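Long-range contact in extracellular solute-binding protein family 1 (Alicyclobacillus acidocaldarius subsp. acidocaldarius, PDB 4OVJ), which probably binds a solute outside the cell and delivers it to a membrane transporter, as family 1 extracellular solute-binding proteins do: residues Lys97-Lys105 with Gln296-Thr304. Numbering follows the deposited sequence.
Sequences KEGQLLNLK and QFWSIYSKT
A single beta bridge between Leu-101 and Tyr-301 fastens the loop that leaves helix 92-98 to segment 296-304. Leu-102 N gives an almost straight bond (178°) to Ile-300 O at 2.8 Å, and Ser-302 N bonds to Gln-100 O at 2.9 Å. A third bond comes from a side chain: Ser-302 OG, turned between its own backbone N and carbonyl carbon (chi1 56°), donates to Gly-99 O at 2.7 Å, just where the Schellman motif ends the helix. Gln-100, bent at chi2, lies alongside Tyr-301 with amide and ring planes 24° apart, and its OE1 sits at the ring edge. One water ties the group together, donating to Gln-100 OE1 at 2.8 Å, accepting from Lys-303 NZ and bonding to Tyr-301 OH. On the apolar side Leu-102 CD2 lies beside Ile-300 CG2 at 3.8 Å, while Leu-104 CD2 meets the other branch of the isoleucine at CD1. Ile-300 also rests on Ala-310 of helix 307-319. Strand 293-300 runs antiparallel to strands 84-87 and 128-144, and the loop reaches the latter through the backbone bond of Leu-104 with Leu-129.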
loop_
_atom_site.group_PDB
_atom_site.type_symbol
_atom_site.label_atom_id
_atom_site.label_comp_id
_atom_site.label_asym_id
_atom_site.label_seq_id
_atom_site.Cartn_x
_atom_site.Cartn_y
_atom_site.Cartn_z
ATOM N N LYS A 97 -21.808 -7.739 1.348
ATOM C CA LYS A 97 -22.824 -8.196 2.295
ATOM C C LYS A 97 -24.237 -7.964 1.794
ATOM O O LYS A 97 -25.154 -8.730 2.130
ATOM C CB LYS A 97 -22.596 -7.547 3.662
ATOM C CG LYS A 97 -21.361 -8.156 4.303
ATOM C CD LYS A 97 -21.186 -7.816 5.765
ATOM C CE LYS A 97 -20.234 -8.828 6.394
ATOM N NZ LYS A 97 -19.418 -8.246 7.485
ATOM N N GLU A 98 -24.409 -6.932 0.971
ATOM C CA GLU A 98 -25.705 -6.656 0.356
ATOM C C GLU A 98 -26.010 -7.641 -0.757
ATOM O O GLU A 98 -27.138 -7.722 -1.207
ATOM C CB GLU A 98 -25.741 -5.257 -0.246
ATOM C CG GLU A 98 -25.954 -4.123 0.734
ATOM C CD GLU A 98 -26.135 -2.801 0.016
ATOM O OE1 GLU A 98 -26.522 -2.821 -1.180
ATOM O OE2 GLU A 98 -25.886 -1.745 0.637
ATOM N N GLY A 99 -25.004 -8.368 -1.234
ATOM C CA GLY A 99 -25.205 -9.316 -2.316
ATOM C C GLY A 99 -25.036 -8.747 -3.716
ATOM O O GLY A 99 -25.520 -9.316 -4.683
ATOM N N GLN A 100 -24.302 -7.647 -3.832
ATOM C CA GLN A 100 -24.137 -6.970 -5.114
ATOM C C GLN A 100 -22.911 -7.463 -5.904
ATOM O O GLN A 100 -22.738 -7.090 -7.058
ATOM C CB GLN A 100 -24.014 -5.460 -4.903
ATOM C CG GLN A 100 -25.160 -4.841 -4.119
ATOM C CD GLN A 100 -26.490 -4.896 -4.838
ATOM O OE1 GLN A 100 -26.626 -5.506 -5.883
ATOM N NE2 GLN A 100 -27.487 -4.240 -4.270
ATOM N N LEU A 101 -22.055 -8.258 -5.271
ATOM C CA LEU A 101 -20.800 -8.696 -5.876
ATOM C C LEU A 101 -20.754 -10.205 -6.072
ATOM O O LEU A 101 -21.089 -10.984 -5.168
ATOM C CB LEU A 101 -19.614 -8.247 -5.019
ATOM C CG LEU A 101 -19.522 -6.748 -4.727
ATOM C CD1 LEU A 101 -18.264 -6.418 -3.931
ATOM C CD2 LEU A 101 -19.554 -5.947 -6.011
ATOM N N LEU A 102 -20.298 -10.602 -7.258
ATOM C CA LEU A 102 -20.134 -11.995 -7.613
ATOM C C LEU A 102 -19.019 -12.630 -6.798
ATOM O O LEU A 102 -17.941 -12.062 -6.646
ATOM C CB LEU A 102 -19.811 -12.124 -9.100
ATOM C CG LEU A 102 -19.844 -13.516 -9.703
ATOM C CD1 LEU A 102 -21.259 -14.051 -9.721
ATOM C CD2 LEU A 102 -19.292 -13.449 -11.112
ATOM N N ASN A 103 -19.283 -13.815 -6.272
ATOM C CA ASN A 103 -18.251 -14.592 -5.594
ATOM C C ASN A 103 -17.314 -15.178 -6.645
ATOM O O ASN A 103 -17.721 -16.001 -7.475
ATOM C CB ASN A 103 -18.871 -15.697 -4.728
ATOM C CG ASN A 103 -17.856 -16.397 -3.842
ATOM O OD1 ASN A 103 -16.651 -16.204 -3.954
ATOM N ND2 ASN A 103 -18.354 -17.239 -2.963
ATOM N N LEU A 104 -16.066 -14.724 -6.608
ATOM C CA LEU A 104 -15.045 -15.089 -7.576
ATOM C C LEU A 104 -14.223 -16.293 -7.155
ATOM O O LEU A 104 -13.352 -16.740 -7.908
ATOM C CB LEU A 104 -14.101 -13.886 -7.818
ATOM C CG LEU A 104 -14.778 -12.550 -8.146
ATOM C CD1 LEU A 104 -13.742 -11.444 -8.267
ATOM C CD2 LEU A 104 -15.645 -12.660 -9.388
ATOM N N LYS A 105 -14.487 -16.829 -5.966
ATOM C CA LYS A 105 -13.718 -17.967 -5.468
ATOM C C LYS A 105 -13.853 -19.126 -6.443
ATOM O O LYS A 105 -14.962 -19.519 -6.818
ATOM C CB LYS A 105 -14.172 -18.385 -4.065
ATOM C CG LYS A 105 -13.349 -19.512 -3.440
ATOM C CD LYS A 105 -13.987 -19.956 -2.126
ATOM C CE LYS A 105 -13.469 -21.304 -1.656
ATOM N NZ LYS A 105 -12.138 -21.169 -1.013
ATOM N N GLN A 296 -6.592 -1.009 -5.149
ATOM C CA GLN A 296 -7.993 -1.059 -5.550
ATOM C C GLN A 296 -8.266 -2.499 -5.916
ATOM O O GLN A 296 -7.367 -3.328 -5.860
ATOM C CB GLN A 296 -8.307 -0.189 -6.778
ATOM C CG GLN A 296 -7.471 1.041 -7.018
ATOM C CD GLN A 296 -7.754 1.661 -8.363
ATOM O OE1 GLN A 296 -8.015 0.949 -9.352
ATOM N NE2 GLN A 296 -7.703 2.975 -8.424
ATOM N N PHE A 297 -9.501 -2.793 -6.291
ATOM C CA PHE A 297 -9.935 -4.134 -6.651
ATOM C C PHE A 297 -10.758 -4.100 -7.926
ATOM O O PHE A 297 -11.437 -3.113 -8.204
ATOM C CB PHE A 297 -10.861 -4.739 -5.586
ATOM C CG PHE A 297 -10.236 -4.936 -4.251
ATOM C CD1 PHE A 297 -10.107 -3.872 -3.374
ATOM C CD2 PHE A 297 -9.828 -6.202 -3.834
ATOM C CE1 PHE A 297 -9.519 -4.043 -2.136
ATOM C CE2 PHE A 297 -9.263 -6.376 -2.582
ATOM C CZ PHE A 297 -9.094 -5.293 -1.741
ATOM N N TRP A 298 -10.735 -5.210 -8.663
ATOM C CA TRP A 298 -11.736 -5.485 -9.683
ATOM C C TRP A 298 -12.804 -6.384 -9.064
ATOM O O TRP A 298 -12.483 -7.413 -8.479
ATOM C CB TRP A 298 -11.152 -6.212 -10.890
ATOM C CG TRP A 298 -9.990 -5.567 -11.546
ATOM C CD1 TRP A 298 -8.799 -6.165 -11.817
ATOM C CD2 TRP A 298 -9.879 -4.219 -12.021
ATOM N NE1 TRP A 298 -7.958 -5.287 -12.440
ATOM C CE2 TRP A 298 -8.591 -4.081 -12.575
ATOM C CE3 TRP A 298 -10.738 -3.114 -12.031
ATOM C CZ2 TRP A 298 -8.144 -2.885 -13.120
ATOM C CZ3 TRP A 298 -10.292 -1.932 -12.585
ATOM C CH2 TRP A 298 -9.011 -1.830 -13.124
ATOM N N SER A 299 -14.066 -5.993 -9.234
ATOM C CA SER A 299 -15.201 -6.780 -8.785
ATOM C C SER A 299 -16.192 -6.928 -9.951
ATOM O O SER A 299 -16.195 -6.135 -10.900
ATOM C CB SER A 299 -15.879 -6.094 -7.600
ATOM O OG SER A 299 -15.065 -6.074 -6.426
ATOM N N ILE A 300 -17.024 -7.951 -9.867
ATOM C CA ILE A 300 -18.036 -8.231 -10.870
ATOM C C ILE A 300 -19.414 -8.187 -10.205
ATOM O O ILE A 300 -19.587 -8.662 -9.084
ATOM C CB ILE A 300 -17.792 -9.599 -11.533
ATOM C CG1 ILE A 300 -16.448 -9.603 -12.254
ATOM C CG2 ILE A 300 -18.909 -9.961 -12.524
ATOM C CD1 ILE A 300 -16.016 -10.954 -12.782
ATOM N N TYR A 301 -20.391 -7.626 -10.916
ATOM C CA TYR A 301 -21.765 -7.568 -10.431
ATOM C C TYR A 301 -22.323 -8.969 -10.232
ATOM O O TYR A 301 -22.241 -9.804 -11.133
ATOM C CB TYR A 301 -22.618 -6.824 -11.448
ATOM C CG TYR A 301 -24.053 -6.554 -11.074
ATOM C CD1 TYR A 301 -24.427 -6.297 -9.764
ATOM C CD2 TYR A 301 -25.031 -6.495 -12.065
ATOM C CE1 TYR A 301 -25.750 -6.024 -9.438
ATOM C CE2 TYR A 301 -26.345 -6.212 -11.756
ATOM C CZ TYR A 301 -26.704 -5.977 -10.448
ATOM O OH TYR A 301 -28.024 -5.701 -10.155
ATOM N N SER A 302 -22.937 -9.212 -9.075
ATOM C CA SER A 302 -23.481 -10.531 -8.777
ATOM C C SER A 302 -24.520 -10.958 -9.809
ATOM O O SER A 302 -24.694 -12.144 -10.050
ATOM C CB SER A 302 -24.138 -10.540 -7.394
ATOM O OG SER A 302 -25.124 -9.524 -7.316
ATOM N N LYS A 303 -25.221 -9.992 -10.388
ATOM C CA LYS A 303 -26.323 -10.292 -11.303
ATOM C C LYS A 303 -25.980 -10.042 -12.756
ATOM O O LYS A 303 -26.873 -9.928 -13.600
ATOM C CB LYS A 303 -27.564 -9.495 -10.911
ATOM C CG LYS A 303 -28.044 -9.812 -9.509
ATOM C CD LYS A 303 -29.264 -8.971 -9.187
ATOM C CE LYS A 303 -29.524 -8.863 -7.706
ATOM N NZ LYS A 303 -30.622 -7.881 -7.498
ATOM N N THR A 304 -24.691 -9.987 -13.075
ATOM C CA THR A 304 -24.306 -9.824 -14.460
ATOM C C THR A 304 -24.897 -10.959 -15.306
ATOM O O THR A 304 -24.931 -12.114 -14.887
ATOM C CB THR A 304 -22.780 -9.759 -14.669
ATOM O OG1 THR A 304 -22.526 -9.581 -16.060
ATOM C CG2 THR A 304 -22.067 -11.032 -14.221
HETATM O O HOH W 1 -28.796 -5.764 -7.655
HETATM O O HOH W 2 -16.876 -9.670 -7.498
#